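Local coordinates for protein O-methyltransferase, putative (Bacillus cereus, PDB 3DUW) that probably transfers a methyl group from S-adenosyl-L-methionine to a hydroxyl oxygen of its acceptor, leaving S-adenosyl-L-homocysteine as the by-product, at residues 17-22 and 46-51; 62-65 and 71-74; 145-150 and 191-196; 152-157 and 197-202. All coordinates share one frame; numbering follows the deposited sequence.

Overall arrangement
The four contacts follow the chain from the N-terminal helices to strand 200-209 of a Rossmann-like methyltransferase domain. Interaction 1 joins helix 4-18 to helix 44-57; interaction 2, with its centre about 15 Å from that of interaction 1, lies in the first strand-helix unit of the central sheet. Interactions 3 and 4 share helix 146-155, cross each other along the chain, and have centres about 9 Å apart; F150 and I194 of the former pack on V200 of the latter. Interactions 2 and 3 both reach S-adenosyl-L-homocysteine, at opposite ends of the ligand. Interactions 1, 3 and 4 touch the second subunit, the first from the opposite side of the chain's centre to the other two.

Interaction 1: residues 17-22 and 46-51; sequences VLIPKD and QGKFLQ
K48 contributes the largest share of this contact, burying 66 Å² against the end of helix 4-18, where I19 gives 32 Å² and L18 a further 18 Å². The lysine leaves helix 44-57 with CG anti to its backbone N (chi1 -170°) and stays extended all the way to the amine, a shape that carries the charge well clear of its own helix. At the far end NZ donates to the backbone oxygen of L18, with K48 NZ and L18 O 2.9 Å apart. The angle at the oxygen is fairly open, 154°, and the amine stands 23° out of the carbonyl plane. L18 takes part chiefly through this carbonyl; its leucine side chain stays farther off.

I19, the first residue to leave helical geometry, meets the methylene part of the same lysine. The two side chains lie alongside each other, pointing opposite ways, and I19 CG1 lies 3.8 Å from K48 CD. W75 of helix 71-77 packs against both, while A202 of the second subunit offers its carbonyl oxygen to the same NZ in a weak hydrogen bond.

The lysine thus divides its labour: a greasy shaft is covered by isoleucine and tryptophan, and the buried amine is met by L18 O and, weakly, by A202 O of the second subunit. The closing carbonyls of a helix carry the negative end of its dipole, so a cation donating to L18 O is probably favoured electrostatically, and the weak bond across the subunit boundary ties the same amine to the second subunit.

Interaction 2: residues 62-65 and 71-74; sequences ILEI and YSTI. With SAH (S-adenosyl-L-homocysteine), chain C.
The carboxylate of E64 is gripped by two hydroxyls from the start of helix 71-77, one for each oxygen. T73 OG1 donates to E64 OE1 at 2.7 Å, using the syn lone pair of that oxygen. S72 OG donates to E64 OE2 at 2.5 Å, also from the syn side but lifted 33° out of the carboxylate plane, toward one face. Two donors on different oxygens leave the flat group little freedom to rotate, and T88 OG1 adds a further hydrogen bond to E64 OE1.

The glutamate reaches across with an extended chain, which a chi1 near trans (173°) points away from the strand's amide, and meets the T73 side chain at about a right angle. S72 passes the order on to the ligand: while its hydroxyl donates to E64 OE2, the same OG accepts from the amino group of S-adenosyl-L-homocysteine, SAH N to S72 OG being 3.0 Å. E64 is therefore a second-shell residue that sets the hydroxyl of a first-shell one.

Strand 61-65 and helix 71-77 open a beta-alpha-beta unit that returns through strand 85-90, with the homocysteine end of the ligand lying beside the loop that joins strand 61-65 to helix 71-77. F138 of strand 136-139 packs against E64 and S72, and helix 23-34 covers Y71 and I74.

Interaction 3: residues 145-150 and 191-196; sequences NNPAYF and YELIAA. With SAH (S-adenosyl-L-homocysteine), chain C.
L193 is the first residue of helix 191-196 to meet the other helix, with its side chain at two places and its carbonyl at a third. Its CD1 presses against the pyrrolidine of P147, where L193 CD1 and P147 CB are 3.5 Å apart, closer than usual for two carbons. Its stem then borders F150: L193 CB lies 3.9 Å from F150 CD2, the leucine and phenylalanine side chains lying side by side but heading opposite ways. The backbone oxygen of L193 also approaches F150 CE2 obliquely, at 3.8 Å.

I194 follows and takes the flat of the same ring. Its CG1 sits over one face, 4.0 Å from the centroid and 16° off the normal, a CH-pi contact displaced toward the rim on the CZ side. The phenylalanine is brought there by a trans first torsion (chi1 172°), which swings the ring out from helix 146-150 into the gap between the helices. That gap is set by an axis separation of 9.8 Å, and the short helical segments run in broadly the same direction, 31° apart.

Beyond the CZ rim of the ring, V200 of strand 200-209 touches both F150 and I194, and L18 of the second subunit packs on I194. On the other flank of helix 146-150, Y149 turns to the cofactor, its OH 3.2 Å from SAH N6 and hydrogen-bonded to D142. The arrangement is that of a Rossmann-like methyltransferase domain, with neighbouring helices packed through apolar side chains on one side of the sheet and one helix lining the adenine end of the pocket.

Interaction 4: residues 152-157 and 197-202; sequences WALKLS and EPRVSA
Helix 152-155 runs out just as L154 faces the turn that carries the chain into strand 200-202, the two backbones coming nearest at L154 and V200. The helix end is tied off by S157, whose N and OG both donate to L154 O from the same face of its plane; the S157 OG to L154 O bond is 2.7 Å long. Opposite, E197 to V200 form a type I beta turn, closed by V200 N donating to E197 O at 3.1 Å.

L154 fills the space between these two endings, burying 109 Å² of its surface. Its CD2 lies over one face of the R199 guanidinium, off toward the rim. The modelled spacing of L154 CD2 and R199 NE, 3.0 Å, is shorter than van der Waals contact and, with a nearly eclipsed chi1 (-128°), leaves the exact placing of the leucine methyls doubtful. The arginine folds back over the leucine because its chain bends at chi3 (-57°). The turn it belongs to leads into strand 200-209, the outermost strand of this chain's sheet, which with strand 214-221 gives the antiparallel end and the 3-2-1-4-5-7-6 strand order familiar in class I methyltransferases.

The carboxylate of E197, its chain bent at chi2, meets the other methyl, CD1, which the R199 chain also borders. E151 brings a like charge close to this carboxylate, which might raise the proton affinity of one of them. Deeper in, V200 CG2 packs on L154 CG at 4.0 Å. A water donating to S157 OG also accepts a weak bond from R199 NH2.

Interaction 1: residues 17-22 and 46-51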
# COMPACT_ATOMS: atom_id res chain seq x y z
N VAL A 17 1.45 13.43 13.05
CA VAL A 17 0.66 12.59 13.93
C VAL A 17 1.05 11.11 13.98
O VAL A 17 1.09 10.53 15.06
CB VAL A 17 -0.85 12.69 13.58
CG1 VAL A 17 -1.31 14.13 13.68
CG2 VAL A 17 -1.11 12.14 12.19
N LEU A 18 1.35 10.52 12.83
CA LEU A 18 1.67 9.10 12.77
C LEU A 18 3.13 8.68 12.82
O LEU A 18 3.42 7.50 13.03
CB LEU A 18 1.04 8.48 11.52
CG LEU A 18 -0.48 8.63 11.34
CD1 LEU A 18 -0.90 7.90 10.07
CD2 LEU A 18 -1.21 8.05 12.54
N ILE A 19 4.05 9.61 12.62
CA ILE A 19 5.46 9.26 12.61
C ILE A 19 6.25 10.05 13.65
O ILE A 19 6.56 11.23 13.45
CB ILE A 19 6.07 9.50 11.21
CG1 ILE A 19 5.25 8.75 10.16
CG2 ILE A 19 7.53 9.03 11.18
CD1 ILE A 19 5.72 8.96 8.72
N PRO A 20 6.57 9.41 14.79
CA PRO A 20 7.32 10.09 15.85
C PRO A 20 8.63 10.67 15.34
O PRO A 20 9.25 10.12 14.43
CB PRO A 20 7.54 8.97 16.87
CG PRO A 20 6.31 8.12 16.71
CD PRO A 20 6.17 8.05 15.20
N LYS A 21 9.04 11.79 15.92
CA LYS A 21 10.28 12.45 15.52
C LYS A 21 11.43 11.45 15.60
O LYS A 21 11.50 10.64 16.53
CB LYS A 21 10.55 13.65 16.43
CG LYS A 21 9.56 14.80 16.25
CD LYS A 21 9.68 15.43 14.87
CE LYS A 21 8.62 16.49 14.65
NZ LYS A 21 8.69 17.59 15.65
N ASP A 22 12.31 11.49 14.61
CA ASP A 22 13.45 10.58 14.55
C ASP A 22 14.71 11.36 14.20
O ASP A 22 14.96 11.65 13.03
CB ASP A 22 13.19 9.51 13.48
CG ASP A 22 14.21 8.39 13.52
OD1 ASP A 22 15.41 8.67 13.74
OD2 ASP A 22 13.81 7.22 13.33
N GLN A 46 6.06 7.41 2.75
CA GLN A 46 6.33 6.32 1.81
C GLN A 46 7.32 5.36 2.47
O GLN A 46 7.20 4.14 2.33
CB GLN A 46 6.92 6.86 0.50
CG GLN A 46 5.95 7.67 -0.32
CD GLN A 46 6.61 8.39 -1.47
OE1 GLN A 46 7.83 8.42 -1.58
NE2 GLN A 46 5.80 9.00 -2.33
N GLY A 47 8.31 5.91 3.17
CA GLY A 47 9.27 5.06 3.85
C GLY A 47 8.58 4.19 4.88
O GLY A 47 8.87 2.99 4.99
N LYS A 48 7.66 4.77 5.65
CA LYS A 48 6.97 3.98 6.66
C LYS A 48 6.07 2.95 6.00
O LYS A 48 5.87 1.86 6.55
CB LYS A 48 6.17 4.86 7.61
CG LYS A 48 5.65 4.05 8.79
CD LYS A 48 5.27 4.92 9.96
CE LYS A 48 4.94 4.05 11.16
NZ LYS A 48 4.54 4.89 12.32
N PHE A 49 5.52 3.28 4.84
CA PHE A 49 4.68 2.34 4.12
C PHE A 49 5.54 1.11 3.80
O PHE A 49 5.12 -0.03 3.98
CB PHE A 49 4.17 2.95 2.81
CG PHE A 49 3.42 1.98 1.94
CD1 PHE A 49 2.08 1.69 2.20
CD2 PHE A 49 4.06 1.33 0.90
CE1 PHE A 49 1.40 0.75 1.42
CE2 PHE A 49 3.39 0.39 0.12
CZ PHE A 49 2.06 0.10 0.38
N LEU A 50 6.76 1.35 3.31
CA LEU A 50 7.65 0.25 2.99
C LEU A 50 7.99 -0.58 4.23
O LEU A 50 7.95 -1.81 4.20
CB LEU A 50 8.94 0.77 2.36
CG LEU A 50 8.80 1.36 0.95
CD1 LEU A 50 10.12 1.99 0.55
CD2 LEU A 50 8.40 0.28 -0.05
N GLN A 51 8.32 0.10 5.33
CA GLN A 51 8.65 -0.60 6.56
C GLN A 51 7.49 -1.50 7.00
O GLN A 51 7.69 -2.66 7.34
CB GLN A 51 8.96 0.41 7.66
CG GLN A 51 9.38 -0.21 8.97
CD GLN A 51 9.68 0.85 10.00
OE1 GLN A 51 8.78 1.50 10.52
NE2 GLN A 51 10.95 1.05 10.28

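Interaction 2: residues 62-65 and 71-74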
# COMPACT_ATOMS: atom_id res chain seq x y z
N ILE A 62 15.69 -8.86 1.82
CA ILE A 62 15.30 -7.75 0.97
C ILE A 62 16.35 -7.32 -0.04
O ILE A 62 17.53 -7.23 0.27
CB ILE A 62 14.96 -6.51 1.84
CG1 ILE A 62 13.86 -6.86 2.85
CG2 ILE A 62 14.53 -5.35 0.95
CD1 ILE A 62 13.54 -5.74 3.81
N LEU A 63 15.89 -7.03 -1.26
CA LEU A 63 16.75 -6.55 -2.33
C LEU A 63 16.25 -5.17 -2.73
O LEU A 63 15.07 -5.01 -3.05
CB LEU A 63 16.70 -7.48 -3.55
CG LEU A 63 17.38 -6.96 -4.81
CD1 LEU A 63 18.88 -6.81 -4.57
CD2 LEU A 63 17.13 -7.91 -5.97
N GLU A 64 17.13 -4.19 -2.68
CA GLU A 64 16.79 -2.83 -3.07
C GLU A 64 17.68 -2.40 -4.22
O GLU A 64 18.89 -2.64 -4.20
CB GLU A 64 16.97 -1.86 -1.90
CG GLU A 64 16.78 -0.40 -2.29
CD GLU A 64 16.92 0.52 -1.10
OE1 GLU A 64 18.05 0.63 -0.57
OE2 GLU A 64 15.90 1.12 -0.70
N ILE A 65 17.09 -1.78 -5.24
CA ILE A 65 17.84 -1.30 -6.38
C ILE A 65 17.70 0.23 -6.37
O ILE A 65 16.63 0.76 -6.64
CB ILE A 65 17.29 -1.88 -7.71
CG1 ILE A 65 17.20 -3.41 -7.60
CG2 ILE A 65 18.21 -1.49 -8.86
CD1 ILE A 65 16.64 -4.09 -8.85
N TYR A 71 18.22 6.30 2.82
CA TYR A 71 17.01 6.67 3.56
C TYR A 71 15.96 5.56 3.48
O TYR A 71 15.49 5.07 4.50
CB TYR A 71 16.46 7.99 3.02
CG TYR A 71 15.30 8.54 3.83
CD1 TYR A 71 15.51 9.17 5.05
CD2 TYR A 71 13.99 8.41 3.36
CE1 TYR A 71 14.44 9.66 5.80
CE2 TYR A 71 12.92 8.89 4.10
CZ TYR A 71 13.14 9.51 5.31
OH TYR A 71 12.07 9.97 6.04
N SER A 72 15.59 5.14 2.27
CA SER A 72 14.61 4.07 2.13
C SER A 72 15.16 2.78 2.73
O SER A 72 14.43 1.99 3.33
CB SER A 72 14.27 3.81 0.66
OG SER A 72 15.45 3.52 -0.07
N THR A 73 16.46 2.58 2.57
CA THR A 73 17.13 1.38 3.07
C THR A 73 16.93 1.22 4.57
O THR A 73 16.70 0.12 5.06
CB THR A 73 18.64 1.45 2.78
OG1 THR A 73 18.85 2.09 1.51
CG2 THR A 73 19.23 0.06 2.74
N ILE A 74 17.05 2.32 5.30
CA ILE A 74 16.87 2.30 6.74
C ILE A 74 15.42 1.93 7.11
O ILE A 74 15.19 1.12 8.01
CB ILE A 74 17.27 3.66 7.35
CG1 ILE A 74 18.79 3.82 7.26
CG2 ILE A 74 16.80 3.75 8.80
CD1 ILE A 74 19.29 5.22 7.52
N SAH C . 15.33 4.60 -2.91
CA SAH C . 16.27 5.63 -2.35
CB SAH C . 16.63 6.64 -3.40
CG SAH C . 17.34 6.14 -4.64
SD SAH C . 17.38 7.51 -5.88
C SAH C . 15.53 6.38 -1.20
O SAH C . 14.35 6.10 -0.97
OXT SAH C . 16.21 7.25 -0.54
C5' SAH C . 17.90 6.60 -7.28
C4' SAH C . 19.38 6.02 -7.10
O4' SAH C . 19.56 5.32 -8.33
C3' SAH C . 20.52 7.03 -7.08
O3' SAH C . 21.29 6.95 -5.88
C2' SAH C . 21.32 6.67 -8.40
O2' SAH C . 22.70 6.96 -8.30
C1' SAH C . 21.00 5.20 -8.56
N9 SAH C . 21.20 4.65 -9.77
C8 SAH C . 21.02 5.13 -11.06
N7 SAH C . 21.33 4.30 -12.00
C5 SAH C . 21.76 3.14 -11.32
C6 SAH C . 22.24 1.87 -11.81
N6 SAH C . 22.35 1.57 -13.12
N1 SAH C . 22.58 0.96 -10.85
C2 SAH C . 22.48 1.22 -9.51
N3 SAH C . 22.04 2.42 -9.00
C4 SAH C . 21.70 3.33 -9.96

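Interaction 3: residues 145-150 and 191-196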
# COMPACT_ATOMS: atom_id res chain seq x y z
N ASN A 145 15.63 1.45 -16.79
CA ASN A 145 16.02 0.04 -16.72
C ASN A 145 15.04 -0.85 -15.96
O ASN A 145 15.35 -2.01 -15.68
CB ASN A 145 17.41 -0.09 -16.10
CG ASN A 145 18.51 -0.16 -17.15
OD1 ASN A 145 19.61 0.38 -16.95
ND2 ASN A 145 18.22 -0.82 -18.26
N ASN A 146 13.86 -0.33 -15.63
CA ASN A 146 12.89 -1.14 -14.92
C ASN A 146 12.56 -2.46 -15.60
O ASN A 146 12.33 -3.46 -14.92
CB ASN A 146 11.61 -0.33 -14.67
CG ASN A 146 11.64 0.38 -13.33
OD1 ASN A 146 12.68 0.85 -12.89
ND2 ASN A 146 10.48 0.46 -12.68
N PRO A 147 12.51 -2.50 -16.94
CA PRO A 147 12.20 -3.78 -17.59
C PRO A 147 13.22 -4.86 -17.18
O PRO A 147 12.84 -5.97 -16.80
CB PRO A 147 12.29 -3.45 -19.07
CG PRO A 147 11.83 -2.03 -19.12
CD PRO A 147 12.55 -1.41 -17.93
N ALA A 148 14.50 -4.52 -17.27
CA ALA A 148 15.56 -5.45 -16.92
C ALA A 148 15.55 -5.76 -15.42
O ALA A 148 15.76 -6.91 -15.03
CB ALA A 148 16.92 -4.87 -17.33
N TYR A 149 15.32 -4.75 -14.59
CA TYR A 149 15.29 -4.99 -13.15
C TYR A 149 14.12 -5.89 -12.77
O TYR A 149 14.23 -6.70 -11.85
CB TYR A 149 15.21 -3.67 -12.38
CG TYR A 149 16.41 -2.76 -12.60
CD1 TYR A 149 17.69 -3.29 -12.82
CD2 TYR A 149 16.27 -1.37 -12.58
CE1 TYR A 149 18.78 -2.46 -13.02
CE2 TYR A 149 17.36 -0.54 -12.78
CZ TYR A 149 18.62 -1.09 -13.01
OH TYR A 149 19.70 -0.28 -13.24
N PHE A 150 13.00 -5.75 -13.47
CA PHE A 150 11.83 -6.59 -13.20
C PHE A 150 12.17 -8.04 -13.52
O PHE A 150 11.84 -8.95 -12.76
CB PHE A 150 10.63 -6.13 -14.02
CG PHE A 150 9.45 -7.05 -13.93
CD1 PHE A 150 8.88 -7.37 -12.70
CD2 PHE A 150 8.91 -7.62 -15.08
CE1 PHE A 150 7.80 -8.25 -12.61
CE2 PHE A 150 7.83 -8.50 -15.00
CZ PHE A 150 7.28 -8.82 -13.76
N TYR A 191 5.23 -1.83 -17.00
CA TYR A 191 3.82 -2.21 -16.87
C TYR A 191 3.51 -3.34 -17.86
O TYR A 191 2.89 -4.35 -17.51
CB TYR A 191 2.91 -1.02 -17.19
CG TYR A 191 2.67 -0.03 -16.07
CD1 TYR A 191 1.61 -0.20 -15.18
CD2 TYR A 191 3.46 1.11 -15.94
CE1 TYR A 191 1.34 0.76 -14.19
CE2 TYR A 191 3.21 2.06 -14.96
CZ TYR A 191 2.15 1.88 -14.09
OH TYR A 191 1.86 2.84 -13.13
N GLU A 192 3.95 -3.16 -19.10
CA GLU A 192 3.71 -4.14 -20.15
C GLU A 192 4.32 -5.51 -19.84
O GLU A 192 3.68 -6.54 -20.07
CB GLU A 192 4.26 -3.62 -21.48
CG GLU A 192 3.48 -2.44 -22.04
CD GLU A 192 4.28 -1.64 -23.06
OE1 GLU A 192 5.32 -2.14 -23.53
OE2 GLU A 192 3.86 -0.52 -23.40
N LEU A 193 5.54 -5.53 -19.32
CA LEU A 193 6.18 -6.79 -18.99
C LEU A 193 5.47 -7.51 -17.86
O LEU A 193 5.36 -8.74 -17.87
CB LEU A 193 7.65 -6.55 -18.63
CG LEU A 193 8.54 -6.44 -19.86
CD1 LEU A 193 9.92 -5.96 -19.44
CD2 LEU A 193 8.62 -7.79 -20.55
N ILE A 194 5.00 -6.75 -16.88
CA ILE A 194 4.27 -7.34 -15.76
C ILE A 194 3.03 -8.03 -16.32
O ILE A 194 2.71 -9.15 -15.93
CB ILE A 194 3.85 -6.26 -14.75
CG1 ILE A 194 5.09 -5.70 -14.05
CG2 ILE A 194 2.86 -6.84 -13.75
CD1 ILE A 194 4.81 -4.48 -13.19
N ALA A 195 2.35 -7.36 -17.25
CA ALA A 195 1.16 -7.92 -17.87
C ALA A 195 1.48 -9.18 -18.66
O ALA A 195 0.65 -10.09 -18.76
CB ALA A 195 0.51 -6.88 -18.78
N ALA A 196 2.68 -9.24 -19.22
CA ALA A 196 3.11 -10.39 -20.01
C ALA A 196 3.63 -11.57 -19.18
O ALA A 196 3.82 -12.66 -19.71
CB ALA A 196 4.16 -9.96 -21.03
N SAH C . 15.33 4.60 -2.91
CA SAH C . 16.27 5.63 -2.35
CB SAH C . 16.63 6.64 -3.40
CG SAH C . 17.34 6.14 -4.64
SD SAH C . 17.38 7.51 -5.88
C SAH C . 15.53 6.38 -1.20
O SAH C . 14.35 6.10 -0.97
OXT SAH C . 16.21 7.25 -0.54
C5' SAH C . 17.90 6.60 -7.28
C4' SAH C . 19.38 6.02 -7.10
O4' SAH C . 19.56 5.32 -8.33
C3' SAH C . 20.52 7.03 -7.08
O3' SAH C . 21.29 6.95 -5.88
C2' SAH C . 21.32 6.67 -8.40
O2' SAH C . 22.70 6.96 -8.30
C1' SAH C . 21.00 5.20 -8.56
N9 SAH C . 21.20 4.65 -9.77
C8 SAH C . 21.02 5.13 -11.06
N7 SAH C . 21.33 4.30 -12.00
C5 SAH C . 21.76 3.14 -11.32
C6 SAH C . 22.24 1.87 -11.81
N6 SAH C . 22.35 1.57 -13.12
N1 SAH C . 22.58 0.96 -10.85
C2 SAH C . 22.48 1.22 -9.51
N3 SAH C . 22.04 2.42 -9.00
C4 SAH C . 21.70 3.33 -9.96

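Interaction 4: residues 152-157 and 197-202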
# COMPACT_ATOMS: atom_id res chain seq x y z
N TRP A 152 15.09 -9.42 -13.53
CA TRP A 152 16.03 -9.90 -12.52
C TRP A 152 15.30 -10.17 -11.21
O TRP A 152 15.60 -11.13 -10.51
CB TRP A 152 17.15 -8.88 -12.28
CG TRP A 152 18.34 -9.10 -13.15
CD1 TRP A 152 18.79 -8.29 -14.15
CD2 TRP A 152 19.22 -10.23 -13.12
NE1 TRP A 152 19.91 -8.83 -14.74
CE2 TRP A 152 20.19 -10.02 -14.12
CE3 TRP A 152 19.29 -11.38 -12.33
CZ2 TRP A 152 21.22 -10.94 -14.36
CZ3 TRP A 152 20.32 -12.30 -12.57
CH2 TRP A 152 21.27 -12.07 -13.58
N ALA A 153 14.34 -9.31 -10.88
CA ALA A 153 13.57 -9.48 -9.65
C ALA A 153 12.85 -10.82 -9.68
O ALA A 153 12.88 -11.57 -8.71
CB ALA A 153 12.56 -8.35 -9.50
N LEU A 154 12.22 -11.13 -10.81
CA LEU A 154 11.50 -12.38 -10.97
C LEU A 154 12.47 -13.55 -10.84
O LEU A 154 12.18 -14.55 -10.18
CB LEU A 154 10.84 -12.43 -12.35
CG LEU A 154 9.35 -12.75 -12.43
CD1 LEU A 154 9.00 -13.12 -13.87
CD2 LEU A 154 8.99 -13.88 -11.49
N LYS A 155 13.63 -13.41 -11.47
CA LYS A 155 14.66 -14.43 -11.46
C LYS A 155 15.19 -14.72 -10.06
O LYS A 155 15.47 -15.87 -9.72
CB LYS A 155 15.81 -13.99 -12.37
CG LYS A 155 16.82 -15.07 -12.72
CD LYS A 155 17.82 -14.55 -13.75
CE LYS A 155 18.72 -15.66 -14.27
NZ LYS A 155 19.65 -15.17 -15.33
N LEU A 156 15.30 -13.68 -9.24
CA LEU A 156 15.82 -13.83 -7.88
C LEU A 156 14.73 -13.91 -6.81
O LEU A 156 15.02 -13.79 -5.62
CB LEU A 156 16.76 -12.66 -7.57
CG LEU A 156 17.92 -12.50 -8.56
CD1 LEU A 156 18.71 -11.25 -8.23
CD2 LEU A 156 18.80 -13.73 -8.52
N SER A 157 13.50 -14.13 -7.23
CA SER A 157 12.37 -14.21 -6.31
C SER A 157 11.99 -15.63 -5.91
O SER A 157 12.64 -16.60 -6.30
CB SER A 157 11.15 -13.54 -6.93
OG SER A 157 10.66 -14.30 -8.02
N GLU A 197 3.88 -11.34 -17.89
CA GLU A 197 4.38 -12.39 -17.01
C GLU A 197 3.24 -12.98 -16.17
O GLU A 197 2.77 -12.37 -15.22
CB GLU A 197 5.47 -11.82 -16.08
CG GLU A 197 6.77 -11.45 -16.80
CD GLU A 197 7.71 -12.63 -17.02
OE1 GLU A 197 7.25 -13.79 -16.97
OE2 GLU A 197 8.91 -12.40 -17.27
N PRO A 198 2.79 -14.19 -16.53
CA PRO A 198 1.69 -14.85 -15.80
C PRO A 198 1.99 -15.10 -14.33
O PRO A 198 1.08 -15.24 -13.52
CB PRO A 198 1.50 -16.15 -16.58
CG PRO A 198 1.93 -15.79 -17.96
CD PRO A 198 3.17 -14.99 -17.71
N ARG A 199 3.27 -15.16 -13.97
CA ARG A 199 3.66 -15.42 -12.60
C ARG A 199 3.59 -14.20 -11.69
O ARG A 199 3.90 -14.29 -10.50
CB ARG A 199 5.06 -16.02 -12.56
CG ARG A 199 6.08 -15.21 -13.32
CD ARG A 199 7.35 -16.00 -13.60
NE ARG A 199 7.96 -16.52 -12.38
CZ ARG A 199 9.21 -16.97 -12.31
NH1 ARG A 199 9.98 -16.96 -13.39
NH2 ARG A 199 9.69 -17.43 -11.16
N VAL A 200 3.19 -13.05 -12.24
CA VAL A 200 3.11 -11.83 -11.44
C VAL A 200 1.78 -11.10 -11.58
O VAL A 200 1.31 -10.85 -12.69
CB VAL A 200 4.25 -10.85 -11.84
CG1 VAL A 200 4.17 -9.58 -10.99
CG2 VAL A 200 5.60 -11.51 -11.67
N SER A 201 1.17 -10.78 -10.45
CA SER A 201 -0.10 -10.05 -10.41
C SER A 201 0.19 -8.73 -9.72
O SER A 201 0.84 -8.70 -8.67
CB SER A 201 -1.15 -10.84 -9.63
OG SER A 201 -0.73 -11.06 -8.29
N ALA A 202 -0.29 -7.63 -10.30
CA ALA A 202 0.01 -6.33 -9.73
C ALA A 202 -1.09 -5.29 -9.86
O ALA A 202 -2.06 -5.46 -10.60
CB ALA A 202 1.29 -5.78 -10.37
O HOH W 1 9.63 -17.30 -7.85